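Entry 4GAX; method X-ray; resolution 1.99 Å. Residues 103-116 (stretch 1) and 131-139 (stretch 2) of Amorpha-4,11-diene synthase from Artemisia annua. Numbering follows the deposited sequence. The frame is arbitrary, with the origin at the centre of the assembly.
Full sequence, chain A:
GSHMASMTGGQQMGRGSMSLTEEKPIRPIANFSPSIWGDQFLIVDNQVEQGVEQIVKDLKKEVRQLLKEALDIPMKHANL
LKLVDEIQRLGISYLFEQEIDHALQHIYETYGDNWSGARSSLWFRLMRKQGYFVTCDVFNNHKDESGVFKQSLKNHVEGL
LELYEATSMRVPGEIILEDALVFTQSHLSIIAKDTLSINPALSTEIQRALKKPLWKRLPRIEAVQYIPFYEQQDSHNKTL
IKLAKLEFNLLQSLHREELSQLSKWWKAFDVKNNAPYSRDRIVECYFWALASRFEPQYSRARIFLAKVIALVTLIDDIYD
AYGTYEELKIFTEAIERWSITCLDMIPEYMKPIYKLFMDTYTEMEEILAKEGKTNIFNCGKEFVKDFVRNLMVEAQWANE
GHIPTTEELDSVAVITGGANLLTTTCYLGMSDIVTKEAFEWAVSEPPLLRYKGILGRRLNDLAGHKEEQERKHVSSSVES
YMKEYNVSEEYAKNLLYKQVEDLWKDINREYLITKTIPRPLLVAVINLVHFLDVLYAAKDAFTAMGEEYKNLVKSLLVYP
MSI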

ATOM      1  N   ALA A 103     -16.509  10.787 -14.125  1.00 20.96           N
ATOM      2  CA  ALA A 103     -16.519   9.977 -15.344  1.00 26.25           C
ATOM      3  C   ALA A 103     -16.911   8.533 -15.047  1.00 22.39           C
ATOM      4  O   ALA A 103     -17.806   7.989 -15.683  1.00 21.96           O
ATOM      5  CB  ALA A 103     -15.136  10.013 -16.009  1.00 25.15           C
ATOM      6  N   LEU A 104     -16.235   7.921 -14.077  1.00 19.40           N
ATOM      7  CA  LEU A 104     -16.527   6.535 -13.707  1.00 16.67           C
ATOM      8  C   LEU A 104     -17.925   6.382 -13.123  1.00 19.29           C
ATOM      9  O   LEU A 104     -18.592   5.362 -13.353  1.00 21.76           O
ATOM     10  CB  LEU A 104     -15.468   5.994 -12.746  1.00 15.88           C
ATOM     11  CG  LEU A 104     -14.063   5.925 -13.354  1.00 23.94           C
ATOM     12  CD1 LEU A 104     -13.080   5.335 -12.342  1.00 26.04           C
ATOM     13  CD2 LEU A 104     -14.040   5.103 -14.644  1.00 21.10           C
ATOM     14  N   GLN A 105     -18.379   7.401 -12.392  1.00 21.08           N
ATOM     15  CA  GLN A 105     -19.744   7.405 -11.869  1.00 23.54           C
ATOM     16  C   GLN A 105     -20.729   7.362 -13.022  1.00 27.58           C
ATOM     17  O   GLN A 105     -21.720   6.612 -13.004  1.00 20.31           O
ATOM     18  CB  GLN A 105     -20.000   8.671 -11.052  1.00 20.28           C
ATOM     19  CG  GLN A 105     -21.381   8.737 -10.426  1.00 20.17           C
ATOM     20  CD  GLN A 105     -21.689  10.118  -9.870  1.00 29.67           C
ATOM     21  OE1 GLN A 105     -21.318  11.129 -10.472  1.00 31.37           O
ATOM     22  NE2 GLN A 105     -22.360  10.170  -8.707  1.00 25.25           N
ATOM     23  N   HIS A 106     -20.455   8.183 -14.030  1.00 21.20           N
ATOM     24  CA  HIS A 106     -21.343   8.284 -15.181  1.00 25.47           C
ATOM     25  C   HIS A 106     -21.325   6.991 -15.996  1.00 24.97           C
ATOM     26  O   HIS A 106     -22.360   6.554 -16.519  1.00 21.20           O
ATOM     27  CB  HIS A 106     -20.931   9.463 -16.053  1.00 21.80           C
ATOM     28  CG  HIS A 106     -21.847   9.694 -17.210  1.00 26.46           C
ATOM     29  ND1 HIS A 106     -21.533   9.297 -18.495  1.00 37.00           N
ATOM     30  CD2 HIS A 106     -23.066  10.264 -17.276  1.00 28.54           C
ATOM     31  CE1 HIS A 106     -22.524   9.624 -19.302  1.00 35.28           C
ATOM     32  NE2 HIS A 106     -23.468  10.213 -18.594  1.00 35.37           N
ATOM     33  N   ILE A 107     -20.148   6.385 -16.107  1.00 20.76           N
ATOM     34  CA  ILE A 107     -20.021   5.087 -16.783  1.00 25.52           C
ATOM     35  C   ILE A 107     -20.827   4.028 -16.035  1.00 26.98           C
ATOM     36  O   ILE A 107     -21.567   3.236 -16.643  1.00 24.95           O
ATOM     37  CB  ILE A 107     -18.548   4.625 -16.869  1.00 24.73           C
ATOM     38  CG1 ILE A 107     -17.741   5.571 -17.759  1.00 30.51           C
ATOM     39  CG2 ILE A 107     -18.456   3.207 -17.462  1.00 23.76           C
ATOM     40  CD1 ILE A 107     -18.313   5.704 -19.155  1.00 33.93           C
ATOM     41  N   TYR A 108     -20.691   4.019 -14.711  1.00 27.93           N
ATOM     42  CA  TYR A 108     -21.423   3.064 -13.896  1.00 24.59           C
ATOM     43  C   TYR A 108     -22.931   3.285 -14.021  1.00 31.25           C
ATOM     44  O   TYR A 108     -23.694   2.326 -14.189  1.00 26.86           O
ATOM     45  CB  TYR A 108     -20.959   3.084 -12.427  1.00 19.37           C
ATOM     46  CG  TYR A 108     -21.562   1.944 -11.629  1.00 29.68           C
ATOM     47  CD1 TYR A 108     -21.238   0.627 -11.923  1.00 25.07           C
ATOM     48  CD2 TYR A 108     -22.484   2.182 -10.615  1.00 37.09           C
ATOM     49  CE1 TYR A 108     -21.803  -0.428 -11.218  1.00 32.59           C
ATOM     50  CE2 TYR A 108     -23.047   1.133  -9.896  1.00 40.36           C
ATOM     51  CZ  TYR A 108     -22.703  -0.168 -10.204  1.00 44.06           C
ATOM     52  OH  TYR A 108     -23.255  -1.217  -9.499  1.00 47.88           O
ATOM     53  N   GLU A 109     -23.367   4.540 -13.962  1.00 24.94           N
ATOM     54  CA  GLU A 109     -24.795   4.821 -14.095  1.00 25.88           C
ATOM     55  C   GLU A 109     -25.358   4.491 -15.481  1.00 29.37           C
ATOM     56  O   GLU A 109     -26.518   4.095 -15.608  1.00 36.08           O
ATOM     57  CB  GLU A 109     -25.089   6.289 -13.769  1.00 34.90           C
ATOM     58  CG  GLU A 109     -24.804   6.677 -12.323  1.00 32.59           C
ATOM     59  CD  GLU A 109     -24.807   8.196 -12.112  1.00 41.31           C
ATOM     60  OE1 GLU A 109     -24.964   8.937 -13.111  1.00 38.72           O
ATOM     61  OE2 GLU A 109     -24.653   8.649 -10.951  1.00 39.97           O
ATOM     62  N   THR A 110     -24.551   4.663 -16.521  1.00 26.84           N
ATOM     63  CA  THR A 110     -25.052   4.511 -17.883  1.00 29.57           C
ATOM     64  C   THR A 110     -25.200   3.050 -18.276  1.00 28.68           C
ATOM     65  O   THR A 110     -26.209   2.659 -18.857  1.00 26.67           O
ATOM     66  CB  THR A 110     -24.135   5.215 -18.907  1.00 36.53           C
ATOM     67  OG1 THR A 110     -23.966   6.590 -18.532  1.00 37.79           O
ATOM     68  CG2 THR A 110     -24.727   5.126 -20.314  1.00 33.97           C
ATOM     69  N   TYR A 111     -24.202   2.238 -17.946  1.00 25.51           N
ATOM     70  CA  TYR A 111     -24.183   0.869 -18.435  1.00 27.32           C
ATOM     71  C   TYR A 111     -24.478  -0.130 -17.324  1.00 29.71           C
ATOM     72  O   TYR A 111     -24.737  -1.308 -17.597  1.00 31.66           O
ATOM     73  CB  TYR A 111     -22.831   0.569 -19.105  1.00 22.11           C
ATOM     74  CG  TYR A 111     -22.507   1.530 -20.230  1.00 25.88           C
ATOM     75  CD1 TYR A 111     -23.013   1.325 -21.511  1.00 31.36           C
ATOM     76  CD2 TYR A 111     -21.710   2.649 -20.012  1.00 25.07           C
ATOM     77  CE1 TYR A 111     -22.725   2.208 -22.550  1.00 40.18           C
ATOM     78  CE2 TYR A 111     -21.415   3.539 -21.044  1.00 29.52           C
ATOM     79  CZ  TYR A 111     -21.928   3.311 -22.311  1.00 34.24           C
ATOM     80  OH  TYR A 111     -21.645   4.184 -23.341  1.00 31.85           O
ATOM     81  N   GLY A 112     -24.459   0.348 -16.079  1.00 29.27           N
ATOM     82  CA  GLY A 112     -24.582  -0.526 -14.928  1.00 27.99           C
ATOM     83  C   GLY A 112     -23.646  -1.724 -15.033  1.00 28.80           C
ATOM     84  O   GLY A 112     -22.465  -1.588 -15.359  1.00 20.97           O
ATOM     85  N   ASP A 113     -24.184  -2.910 -14.786  1.00 23.89           N
ATOM     86  CA  ASP A 113     -23.407  -4.140 -14.885  1.00 26.54           C
ATOM     87  C   ASP A 113     -23.348  -4.675 -16.319  1.00 33.66           C
ATOM     88  O   ASP A 113     -22.787  -5.744 -16.562  1.00 31.95           O
ATOM     89  CB  ASP A 113     -24.025  -5.191 -13.963  1.00 32.93           C
ATOM     90  CG  ASP A 113     -23.066  -6.305 -13.615  1.00 39.69           C
ATOM     91  OD1 ASP A 113     -21.867  -6.039 -13.344  1.00 37.39           O
ATOM     92  OD2 ASP A 113     -23.531  -7.457 -13.612  1.00 41.75           O
ATOM     93  N   ASN A 114     -23.908  -3.931 -17.269  1.00 23.72           N
ATOM     94  CA  ASN A 114     -24.111  -4.479 -18.620  1.00 28.81           C
ATOM     95  C   ASN A 114     -23.228  -3.903 -19.724  1.00 32.98           C
ATOM     96  O   ASN A 114     -23.646  -3.827 -20.882  1.00 33.27           O
ATOM     97  CB  ASN A 114     -25.578  -4.349 -19.038  1.00 28.97           C
ATOM     98  CG  ASN A 114     -26.520  -5.010 -18.058  1.00 36.59           C
ATOM     99  OD1 ASN A 114     -26.452  -6.225 -17.834  1.00 37.09           O
ATOM    100  ND2 ASN A 114     -27.415  -4.218 -17.473  1.00 38.32           N
ATOM    101  N   TRP A 115     -22.016  -3.489 -19.372  1.00 24.82           N
ATOM    102  CA  TRP A 115     -21.031  -3.097 -20.380  1.00 24.04           C
ATOM    103  C   TRP A 115     -20.807  -4.229 -21.369  1.00 30.80           C
ATOM    104  O   TRP A 115     -20.638  -5.389 -20.975  1.00 32.67           O
ATOM    105  CB  TRP A 115     -19.686  -2.801 -19.721  1.00 19.18           C
ATOM    106  CG  TRP A 115     -18.628  -2.304 -20.670  1.00 20.10           C
ATOM    107  CD1 TRP A 115     -17.744  -3.063 -21.398  1.00 22.97           C
ATOM    108  CD2 TRP A 115     -18.340  -0.932 -20.987  1.00 20.66           C
ATOM    109  NE1 TRP A 115     -16.931  -2.245 -22.147  1.00 19.93           N
ATOM    110  CE2 TRP A 115     -17.268  -0.933 -21.907  1.00 23.75           C
ATOM    111  CE3 TRP A 115     -18.887   0.298 -20.587  1.00 24.83           C
ATOM    112  CZ2 TRP A 115     -16.732   0.242 -22.432  1.00 28.53           C
ATOM    113  CZ3 TRP A 115     -18.357   1.459 -21.100  1.00 20.51           C
ATOM    114  CH2 TRP A 115     -17.290   1.423 -22.021  1.00 30.39           C
ATOM    115  N   SER A 116     -20.791  -3.892 -22.652  1.00 29.19           N
ATOM    116  CA  SER A 116     -20.480  -4.875 -23.679  1.00 38.21           C
ATOM    117  C   SER A 116     -19.809  -4.191 -24.854  1.00 50.36           C
ATOM    118  O   SER A 116     -20.360  -4.152 -25.950  1.00 68.21           O
ATOM    119  CB  SER A 116     -21.754  -5.578 -24.162  1.00 42.38           C
ATOM    120  OG  SER A 116     -22.610  -4.664 -24.835  1.00 45.85           O
TER
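Stretch 2, residues 131-139: GYFVTCDVF

A segment without regular secondary structure can pack closely against the end of a helix where its side chains match the relief beneath them. Amorpha-4,11-diene synthase offers a compact example. Residues 103-111 form the last part of a helix; Gly 112 then leaves helical geometry with positive phi, and a type II' turn from Tyr 111 to Asn 114 leads into an irregular stretch. Residues 131-139 follow this path in the same sense, Tyr 132 lying beside Tyr 108, Val 134 beside Asp 113 and Val 138 beside Trp 115. The CA separations at these points are 7.9, 5.7 and 6.7 Å; the shortest of the three lies where the helix has given way to the turn.

Stretch 2 begins at Gly 131, which closes a preceding helix with a Schellman motif, and runs on irregularly, bending tightly at Phe 133, where Val 134 N bonds to Tyr 132 O at 2.7 Å, before helical backbone angles appear at 137-139. Its broadest projection is Tyr 132. The ring lies flat on that of Tyr 108 in an offset stack, with centroids 4.1 Å apart and planes at 9°; CD2 of Tyr 108 and CD2 of Tyr 132 approach to 3.5 Å. Each residue also sets its CB over the face of the other's ring, Tyr 108 CB 3.9 Å from the centroid of the Tyr 132 ring and Tyr 132 CB 4.1 Å from that of the Tyr 108 ring. Beyond the stack, the phenol reaches back along the helix: Tyr 132 OH lies 3.4 Å from Gln 105 CA, and Tyr 132 CE1 lies 3.9 Å from Leu 104 O.

Val 134 fits the next recess, between the edge of the Tyr 108 ring and the turn. Its CG2 is 3.9 Å from Tyr 108 CE1, while its CA lies 3.5 Å from Asp 113 OD1. Here packing gives way to polar pairing: Thr 135 N donates a nearly straight hydrogen bond of 2.7 Å to Asp 113 OD1, tying the irregular segment to the turn.

Farther along, Val 138 points toward stretch 1 and places CG2 3.2 Å from Trp 115 O, at the edge of the indole rather than over its face. Two waters bridge the stretches. One molecule accepts from Val 138 N at 3.0 Å and lies 3.1 Å from Asp 113 O and 2.8 Å from Thr 135 O; another sits between Asp 113 OD2 and Asp 137 OD2, two like charges 4.2 Å apart. Altogether the contact buries 459 Å², counting both sides.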

ATOM      1  N   GLY A 131     -14.468   0.788  -6.610  1.00 23.47           N
ATOM      2  CA  GLY A 131     -15.327   0.323  -5.536  1.00 23.62           C
ATOM      3  C   GLY A 131     -16.670  -0.208  -6.015  1.00 22.20           C
ATOM      4  O   GLY A 131     -17.510  -0.579  -5.192  1.00 22.47           O
ATOM      5  N   TYR A 132     -16.904  -0.230  -7.332  1.00 16.64           N
ATOM      6  CA  TYR A 132     -18.178  -0.764  -7.836  1.00 18.44           C
ATOM      7  C   TYR A 132     -18.060  -2.274  -8.029  1.00 22.32           C
ATOM      8  O   TYR A 132     -17.277  -2.732  -8.861  1.00 22.16           O
ATOM      9  CB  TYR A 132     -18.570  -0.132  -9.178  1.00 20.28           C
ATOM     10  CG  TYR A 132     -18.763   1.363  -9.141  1.00 28.78           C
ATOM     11  CD1 TYR A 132     -17.949   2.207  -9.892  1.00 23.28           C
ATOM     12  CD2 TYR A 132     -19.768   1.937  -8.367  1.00 28.72           C
ATOM     13  CE1 TYR A 132     -18.123   3.597  -9.861  1.00 22.22           C
ATOM     14  CE2 TYR A 132     -19.945   3.315  -8.330  1.00 33.74           C
ATOM     15  CZ  TYR A 132     -19.125   4.139  -9.078  1.00 30.18           C
ATOM     16  OH  TYR A 132     -19.312   5.507  -9.049  1.00 27.60           O
ATOM     17  N   PHE A 133     -18.841  -3.039  -7.269  1.00 20.66           N
ATOM     18  CA  PHE A 133     -18.763  -4.503  -7.289  1.00 25.78           C
ATOM     19  C   PHE A 133     -19.493  -5.051  -8.524  1.00 28.77           C
ATOM     20  O   PHE A 133     -20.472  -5.802  -8.428  1.00 25.23           O
ATOM     21  CB  PHE A 133     -19.361  -5.074  -5.996  1.00 27.11           C
ATOM     22  CG  PHE A 133     -18.904  -6.477  -5.657  1.00 30.67           C
ATOM     23  CD1 PHE A 133     -19.034  -6.955  -4.353  1.00 27.69           C
ATOM     24  CD2 PHE A 133     -18.364  -7.321  -6.624  1.00 27.83           C
ATOM     25  CE1 PHE A 133     -18.637  -8.245  -4.021  1.00 32.80           C
ATOM     26  CE2 PHE A 133     -17.970  -8.614  -6.297  1.00 24.44           C
ATOM     27  CZ  PHE A 133     -18.107  -9.075  -4.997  1.00 23.60           C
ATOM     28  N   VAL A 134     -18.992  -4.654  -9.684  1.00 17.58           N
ATOM     29  CA  VAL A 134     -19.453  -5.144 -10.973  1.00 23.49           C
ATOM     30  C   VAL A 134     -19.240  -6.661 -11.046  1.00 27.18           C
ATOM     31  O   VAL A 134     -18.295  -7.174 -10.459  1.00 20.03           O
ATOM     32  CB  VAL A 134     -18.626  -4.420 -12.055  1.00 34.14           C
ATOM     33  CG1 VAL A 134     -18.183  -5.360 -13.147  1.00 57.04           C
ATOM     34  CG2 VAL A 134     -19.381  -3.184 -12.565  1.00 23.39           C
ATOM     35  N   THR A 135     -20.111  -7.390 -11.747  1.00 24.10           N
ATOM     36  CA  THR A 135     -19.983  -8.850 -11.763  1.00 23.26           C
ATOM     37  C   THR A 135     -19.112  -9.389 -12.920  1.00 23.38           C
ATOM     38  O   THR A 135     -18.705  -8.646 -13.816  1.00 19.93           O
ATOM     39  CB  THR A 135     -21.352  -9.516 -11.811  1.00 35.98           C
ATOM     40  OG1 THR A 135     -21.277 -10.827 -11.235  1.00 69.90           O
ATOM     41  CG2 THR A 135     -21.782  -9.633 -13.218  1.00 14.24           C
ATOM     42  N   CYS A 136     -18.852 -10.692 -12.908  1.00 25.77           N
ATOM     43  CA  CYS A 136     -18.073 -11.320 -13.976  1.00 30.51           C
ATOM     44  C   CYS A 136     -18.832 -11.631 -15.260  1.00 29.88           C
ATOM     45  O   CYS A 136     -18.227 -12.133 -16.212  1.00 29.38           O
ATOM     46  CB  CYS A 136     -17.461 -12.620 -13.464  1.00 39.84           C
ATOM     47  SG  CYS A 136     -16.057 -12.320 -12.441  1.00 36.13           S
ATOM     48  N   ASP A 137     -20.139 -11.364 -15.288  1.00 31.91           N
ATOM     49  CA  ASP A 137     -20.966 -11.684 -16.463  1.00 29.11           C
ATOM     50  C   ASP A 137     -20.390 -11.116 -17.752  1.00 31.91           C
ATOM     51  O   ASP A 137     -20.539 -11.710 -18.811  1.00 29.87           O
ATOM     52  CB  ASP A 137     -22.391 -11.152 -16.305  1.00 29.14           C
ATOM     53  CG  ASP A 137     -23.171 -11.875 -15.216  1.00 45.84           C
ATOM     54  OD1 ASP A 137     -22.684 -12.915 -14.717  1.00 44.79           O
ATOM     55  OD2 ASP A 137     -24.278 -11.401 -14.870  1.00 45.54           O
ATOM     56  N   VAL A 138     -19.731  -9.966 -17.652  1.00 27.91           N
ATOM     57  CA  VAL A 138     -19.190  -9.299 -18.819  1.00 28.35           C
ATOM     58  C   VAL A 138     -18.195 -10.198 -19.554  1.00 29.80           C
ATOM     59  O   VAL A 138     -17.977 -10.035 -20.761  1.00 26.83           O
ATOM     60  CB  VAL A 138     -18.527  -7.952 -18.442  1.00 26.37           C
ATOM     61  CG1 VAL A 138     -17.257  -8.177 -17.613  1.00 23.65           C
ATOM     62  CG2 VAL A 138     -18.217  -7.134 -19.692  1.00 23.72           C
ATOM     63  N   PHE A 139     -17.619 -11.170 -18.843  1.00 19.02           N
ATOM     64  CA  PHE A 139     -16.614 -12.050 -19.450  1.00 22.60           C
ATOM     65  C   PHE A 139     -17.166 -13.253 -20.197  1.00 27.32           C
ATOM     66  O   PHE A 139     -16.429 -13.925 -20.925  1.00 28.09           O
ATOM     67  CB  PHE A 139     -15.598 -12.510 -18.406  1.00 25.99           C
ATOM     68  CG  PHE A 139     -14.780 -11.386 -17.847  1.00 24.20           C
ATOM     69  CD1 PHE A 139     -13.845 -10.738 -18.642  1.00 19.98           C
ATOM     70  CD2 PHE A 139     -14.966 -10.956 -16.535  1.00 26.72           C
ATOM     71  CE1 PHE A 139     -13.090  -9.678 -18.128  1.00 17.16           C
ATOM     72  CE2 PHE A 139     -14.221  -9.904 -16.022  1.00 26.44           C
ATOM     73  CZ  PHE A 139     -13.282  -9.271 -16.817  1.00 28.20           C
TER
HETATM   74  O   HOH W   1     -20.525  -7.779 -15.796  1.00 26.27           O
HETATM   75  O   HOH W   2     -24.887  -8.440 -15.891  1.00 50.19           O